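Local coordinates for protein endo-beta-1,2-glucanase (Talaromyces funiculosus, PDB 6IMV) that hydrolyses internal linkages of beta-1,2-glucans as a fungal endo-acting glycoside hydrolase, at residues T420-A429 and V493-F501. Numbering follows the deposited sequence. Where two conformers were deposited one is given.
Sequences TRRDGTGVSA and VPDTGLVDF. With NAG (2-acetamido-2-deoxy-beta-D-glucopyranose), chain C.
Gly424 and Pro494 bring the two backbones closest, their CA atoms 5.1 Å apart, where a type I turn from Arg421 to Gly424 meets an irregular C-terminal segment. Glycine suits this place: its phi is positive, and a side chain would collide with Pro494 O, toward which Gly424 CA instead directs a nearly straight C-H...O contact. Thr496 OG1 donates to Gly424 O at 2.9 Å, coming from above the carbonyl plane, and a water donating to the same oxygen accepts from Thr496 N. A chi1 of 65° turns Thr496 OG1 to that carbonyl and CG2 to Asp423 O (3.3 Å), using both branches of the threonine. The turn belongs to the connection between antiparallel strands 415-421 and 427-432 of the large sheet, and the segment 493-501, a loop following helix 461-475, packs against it. Leu498 lays CD1 against Gly424 O (3.2 Å) and reaches Val427 CG2, and Val493 CG1 packs on Gly424 CA. On the turn itself, Asp423 OD1 accepts from Thr425 N in an Asx turn and also from Thr425 OG1. Arg421 grips this carboxylate side-on, Arg421 NE to Asp423 OD1 and Arg421 NH2 to Asp423 OD2, the latter 3.0 Å, while NH1 pairs with Asp379 and a glycan NAG methyl, C8, covers one guanidinium face. A methionine here would probably leave the carboxylates of Asp423 and Asp379 without the cation they share. Farther along, Ala429 CB meets the Phe501 ring edge at CZ, 4.3 Å away.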
ATOM      1  N   THR A 420      -6.886 -16.590   1.108  1.00 13.08           N
ATOM      2  CA  THR A 420      -7.319 -17.977   1.039  1.00 13.86           C
ATOM      3  C   THR A 420      -6.262 -18.794   0.283  1.00 14.50           C
ATOM      4  O   THR A 420      -5.637 -18.306  -0.654  1.00 13.03           O
ATOM      5  CB  THR A 420      -8.682 -18.112   0.344  1.00 13.80           C
ATOM      6  OG1 THR A 420      -9.048 -19.492   0.322  1.00 13.55           O
ATOM      7  CG2 THR A 420      -8.707 -17.575  -1.073  1.00 13.82           C
ATOM      8  N   ARG A 421      -6.099 -20.057   0.680  1.00 15.18           N
ATOM      9  CA  ARG A 421      -5.417 -21.012  -0.161  1.00 16.34           C
ATOM     10  C   ARG A 421      -6.164 -21.094  -1.498  1.00 16.92           C
ATOM     11  O   ARG A 421      -7.413 -21.045  -1.531  1.00 16.15           O
ATOM     12  CB  ARG A 421      -5.355 -22.380   0.524  1.00 17.72           C
ATOM     13  CG  ARG A 421      -4.319 -22.465   1.636  1.00 18.24           C
ATOM     14  CD  ARG A 421      -4.187 -23.862   2.214  1.00 19.35           C
ATOM     15  NE  ARG A 421      -3.761 -24.814   1.189  1.00 20.56           N
ATOM     16  CZ  ARG A 421      -2.499 -25.085   0.861  1.00 20.69           C
ATOM     17  NH1 ARG A 421      -1.495 -24.451   1.444  1.00 22.00           N
ATOM     18  NH2 ARG A 421      -2.249 -25.992  -0.064  1.00 21.39           N
ATOM     19  N   ARG A 422      -5.419 -21.224  -2.600  1.00 16.53           N
ATOM     20  CA  ARG A 422      -6.066 -21.336  -3.906  1.00 18.01           C
ATOM     21  C   ARG A 422      -6.849 -22.656  -4.008  1.00 18.15           C
ATOM     22  O   ARG A 422      -7.775 -22.747  -4.807  1.00 18.36           O
ATOM     23  CB  ARG A 422      -5.071 -21.146  -5.055  1.00 18.43           C
ATOM     24  CG  ARG A 422      -3.960 -22.180  -5.143  1.00 19.60           C
ATOM     25  CD  ARG A 422      -3.037 -21.829  -6.290  1.00 20.60           C
ATOM     26  NE  ARG A 422      -1.866 -22.682  -6.368  1.00 22.08           N
ATOM     27  CZ  ARG A 422      -1.840 -23.889  -6.913  1.00 23.01           C
ATOM     28  NH1 ARG A 422      -2.940 -24.422  -7.418  1.00 22.85           N
ATOM     29  NH2 ARG A 422      -0.703 -24.557  -6.934  1.00 24.70           N
ATOM     30  N   ASP A 423      -6.507 -23.659  -3.187  1.00 17.99           N
ATOM     31  CA  ASP A 423      -7.230 -24.948  -3.184  1.00 17.31           C
ATOM     32  C   ASP A 423      -8.411 -24.914  -2.197  1.00 17.38           C
ATOM     33  O   ASP A 423      -9.146 -25.902  -2.057  1.00 16.31           O
ATOM     34  CB  ASP A 423      -6.279 -26.117  -2.898  1.00 17.45           C
ATOM     35  CG  ASP A 423      -5.725 -26.180  -1.481  1.00 17.03           C
ATOM     36  OD1 ASP A 423      -6.223 -25.458  -0.599  1.00 16.51           O
ATOM     37  OD2 ASP A 423      -4.790 -26.957  -1.270  1.00 17.96           O
ATOM     38  N   GLY A 424      -8.573 -23.802  -1.477  1.00 16.78           N
ATOM     39  CA  GLY A 424      -9.753 -23.559  -0.642  1.00 17.45           C
ATOM     40  C   GLY A 424      -9.807 -24.375   0.651  1.00 17.59           C
ATOM     41  O   GLY A 424     -10.862 -24.448   1.269  1.00 16.83           O
ATOM     42  N   THR A 425      -8.673 -24.942   1.089  1.00 17.61           N
ATOM     43  CA  THR A 425      -8.629 -25.784   2.294  1.00 17.80           C
ATOM     44  C   THR A 425      -8.262 -24.966   3.540  1.00 17.15           C
ATOM     45  O   THR A 425      -8.231 -25.494   4.646  1.00 17.03           O
ATOM     46  CB  THR A 425      -7.620 -26.931   2.150  1.00 18.72           C
ATOM     47  OG1 THR A 425      -6.323 -26.356   1.972  1.00 18.00           O
ATOM     48  CG2 THR A 425      -7.947 -27.863   1.001  1.00 19.39           C
ATOM     49  N   GLY A 426      -7.957 -23.680   3.363  1.00 16.10           N
ATOM     50  CA  GLY A 426      -7.561 -22.821   4.462  1.00 15.74           C
ATOM     51  C   GLY A 426      -7.722 -21.348   4.122  1.00 15.30           C
ATOM     52  O   GLY A 426      -7.687 -20.967   2.957  1.00 14.40           O
ATOM     53  N   VAL A 427      -7.871 -20.533   5.167  1.00 15.01           N
ATOM     54  CA  VAL A 427      -8.074 -19.105   5.057  1.00 15.07           C
ATOM     55  C   VAL A 427      -7.270 -18.422   6.171  1.00 14.90           C
ATOM     56  O   VAL A 427      -7.099 -18.987   7.258  1.00 13.71           O
ATOM     57  CB  VAL A 427      -9.583 -18.789   5.134  1.00 15.78           C
ATOM     58  CG1 VAL A 427      -9.861 -17.343   5.470  1.00 17.12           C
ATOM     59  CG2 VAL A 427     -10.310 -19.171   3.856  1.00 15.41           C
ATOM     60  N   SER A 428      -6.761 -17.219   5.883  1.00 14.14           N
ATOM     61  CA  SER A 428      -6.185 -16.342   6.899  1.00 13.55           C
ATOM     62  C   SER A 428      -7.317 -15.527   7.521  1.00 13.41           C
ATOM     63  O   SER A 428      -7.807 -14.585   6.903  1.00 13.01           O
ATOM     64  CB  SER A 428      -5.123 -15.441   6.320  1.00 13.48           C
ATOM     65  OG  SER A 428      -4.484 -14.696   7.345  1.00 13.86           O
ATOM     66  N   ALA A 429      -7.741 -15.914   8.729  1.00 12.90           N
ATOM     67  CA  ALA A 429      -8.878 -15.278   9.397  1.00 12.66           C
ATOM     68  C   ALA A 429      -8.376 -13.997  10.066  1.00 12.09           C
ATOM     69  O   ALA A 429      -8.166 -13.930  11.285  1.00 11.98           O
ATOM     70  CB  ALA A 429      -9.503 -16.248  10.371  1.00 13.53           C
ATOM     71  N   VAL A 493     -12.509 -20.576  -6.537  1.00 16.86           N
ATOM     72  CA  VAL A 493     -11.899 -21.128  -5.356  1.00 17.33           C
ATOM     73  C   VAL A 493     -12.694 -22.382  -4.990  1.00 17.36           C
ATOM     74  O   VAL A 493     -13.892 -22.289  -4.762  1.00 15.95           O
ATOM     75  CB  VAL A 493     -11.874 -20.119  -4.188  1.00 17.18           C
ATOM     76  CG1 VAL A 493     -11.277 -20.738  -2.929  1.00 17.62           C
ATOM     77  CG2 VAL A 493     -11.127 -18.843  -4.559  1.00 17.08           C
ATOM     78  N   PRO A 494     -12.076 -23.585  -4.928  1.00 18.05           N
ATOM     79  CA  PRO A 494     -12.803 -24.792  -4.527  1.00 18.86           C
ATOM     80  C   PRO A 494     -13.473 -24.660  -3.147  1.00 19.61           C
ATOM     81  O   PRO A 494     -12.913 -24.029  -2.242  1.00 19.14           O
ATOM     82  CB  PRO A 494     -11.691 -25.862  -4.478  1.00 18.30           C
ATOM     83  CG  PRO A 494     -10.637 -25.356  -5.431  1.00 18.21           C
ATOM     84  CD  PRO A 494     -10.659 -23.856  -5.232  1.00 18.20           C
ATOM     85  N   ASP A 495     -14.676 -25.230  -3.012  0.50 19.77           N
ATOM     86  CA  ASP A 495     -15.326 -25.419  -1.718  0.50 20.54           C
ATOM     87  C   ASP A 495     -15.001 -26.829  -1.217  0.50 20.60           C
ATOM     88  O   ASP A 495     -15.409 -27.809  -1.832  0.50 21.31           O
ATOM     89  CB  ASP A 495     -16.845 -25.245  -1.803  0.50 21.08           C
ATOM     90  CG  ASP A 495     -17.569 -25.485  -0.485  0.50 21.23           C
ATOM     91  OD1 ASP A 495     -16.889 -25.684   0.555  0.50 20.99           O
ATOM     92  OD2 ASP A 495     -18.814 -25.456  -0.499  0.50 23.41           O
ATOM     93  N   THR A 496     -14.265 -26.908  -0.106  1.00 20.17           N
ATOM     94  CA  THR A 496     -13.768 -28.168   0.427  1.00 20.47           C
ATOM     95  C   THR A 496     -14.388 -28.472   1.796  1.00 20.72           C
ATOM     96  O   THR A 496     -13.930 -29.370   2.480  1.00 21.56           O
ATOM     97  CB  THR A 496     -12.238 -28.131   0.551  1.00 19.97           C
ATOM     98  OG1 THR A 496     -11.902 -27.142   1.530  1.00 20.01           O
ATOM     99  CG2 THR A 496     -11.560 -27.825  -0.764  1.00 19.36           C
ATOM    100  N   GLY A 497     -15.398 -27.707   2.208  1.00 20.43           N
ATOM    101  CA  GLY A 497     -16.019 -27.928   3.504  1.00 20.72           C
ATOM    102  C   GLY A 497     -15.781 -26.810   4.514  1.00 19.91           C
ATOM    103  O   GLY A 497     -16.333 -26.854   5.618  1.00 19.73           O
ATOM    104  N   LEU A 498     -14.974 -25.801   4.166  1.00 18.42           N
ATOM    105  CA  LEU A 498     -14.919 -24.588   4.984  1.00 18.73           C
ATOM    106  C   LEU A 498     -16.314 -23.965   5.016  1.00 17.16           C
ATOM    107  O   LEU A 498     -17.018 -23.979   4.015  1.00 17.70           O
ATOM    108  CB  LEU A 498     -13.911 -23.585   4.407  1.00 19.40           C
ATOM    109  CG  LEU A 498     -12.441 -23.985   4.463  1.00 20.49           C
ATOM    110  CD1 LEU A 498     -11.568 -22.860   3.934  1.00 21.01           C
ATOM    111  CD2 LEU A 498     -12.025 -24.373   5.875  1.00 21.12           C
ATOM    112  N   VAL A 499     -16.661 -23.357   6.151  1.00 17.69           N
ATOM    113  CA  VAL A 499     -17.979 -22.767   6.379  1.00 18.18           C
ATOM    114  C   VAL A 499     -17.812 -21.251   6.544  1.00 17.67           C
ATOM    115  O   VAL A 499     -16.957 -20.804   7.298  1.00 17.30           O
ATOM    116  CB  VAL A 499     -18.659 -23.397   7.613  1.00 19.31           C
ATOM    117  CG1 VAL A 499     -20.053 -22.818   7.847  1.00 20.30           C
ATOM    118  CG2 VAL A 499     -18.716 -24.921   7.515  1.00 19.33           C
ATOM    119  N   ASP A 500     -18.651 -20.471   5.853  1.00 17.00           N
ATOM    120  CA  ASP A 500     -18.634 -19.019   5.979  1.00 16.94           C
ATOM    121  C   ASP A 500     -18.772 -18.638   7.459  1.00 17.15           C
ATOM    122  O   ASP A 500     -19.388 -19.370   8.257  1.00 17.49           O
ATOM    123  CB  ASP A 500     -19.748 -18.370   5.155  1.00 16.44           C
ATOM    124  CG  ASP A 500     -19.437 -18.219   3.676  1.00 15.63           C
ATOM    125  OD1 ASP A 500     -18.281 -18.452   3.278  1.00 15.70           O
ATOM    126  OD2 ASP A 500     -20.359 -17.868   2.940  1.00 15.58           O
ATOM    127  N   PHE A 501     -18.206 -17.480   7.806  1.00 16.86           N
ATOM    128  CA  PHE A 501     -18.377 -16.888   9.127  1.00 16.89           C
ATOM    129  C   PHE A 501     -19.871 -16.745   9.439  1.00 16.98           C
ATOM    130  O   PHE A 501     -20.654 -16.389   8.568  1.00 17.61           O
ATOM    131  CB  PHE A 501     -17.675 -15.532   9.191  1.00 16.51           C
ATOM    132  CG  PHE A 501     -16.182 -15.587   8.994  1.00 16.34           C
ATOM    133  CD1 PHE A 501     -15.388 -16.406   9.785  1.00 15.87           C
ATOM    134  CD2 PHE A 501     -15.564 -14.776   8.053  1.00 16.11           C
ATOM    135  CE1 PHE A 501     -14.010 -16.438   9.619  1.00 15.95           C
ATOM    136  CE2 PHE A 501     -14.186 -14.803   7.896  1.00 16.35           C
ATOM    137  CZ  PHE A 501     -13.410 -15.633   8.678  1.00 15.84           C
TER
HETATM  138  C1  NAG C   2       3.314 -26.556   4.898  1.00 33.02           C
HETATM  139  C2  NAG C   2       3.060 -27.828   4.093  1.00 33.71           C
HETATM  140  C3  NAG C   2       3.520 -29.079   4.854  1.00 37.61           C
HETATM  141  C4  NAG C   2       4.887 -28.910   5.507  1.00 39.74           C
HETATM  142  C5  NAG C   2       4.874 -27.602   6.312  1.00 39.96           C
HETATM  143  C6  NAG C   2       6.127 -27.344   7.141  1.00 41.11           C
HETATM  144  C7  NAG C   2       0.972 -27.631   2.801  1.00 30.37           C
HETATM  145  C8  NAG C   2      -0.513 -27.806   2.904  1.00 29.82           C
HETATM  146  N2  NAG C   2       1.630 -27.941   3.905  1.00 31.06           N
HETATM  147  O3  NAG C   2       3.566 -30.212   3.983  1.00 39.74           O
HETATM  148  O4  NAG C   2       5.142 -30.081   6.307  1.00 43.75           O
HETATM  149  O5  NAG C   2       4.659 -26.526   5.381  1.00 36.20           O
HETATM  150  O6  NAG C   2       7.177 -26.854   6.300  1.00 43.32           O
HETATM  151  O7  NAG C   2       1.513 -27.227   1.783  1.00 32.02           O
HETATM  152  O   HOH W   1     -13.633 -24.451   1.232  1.00 17.91           O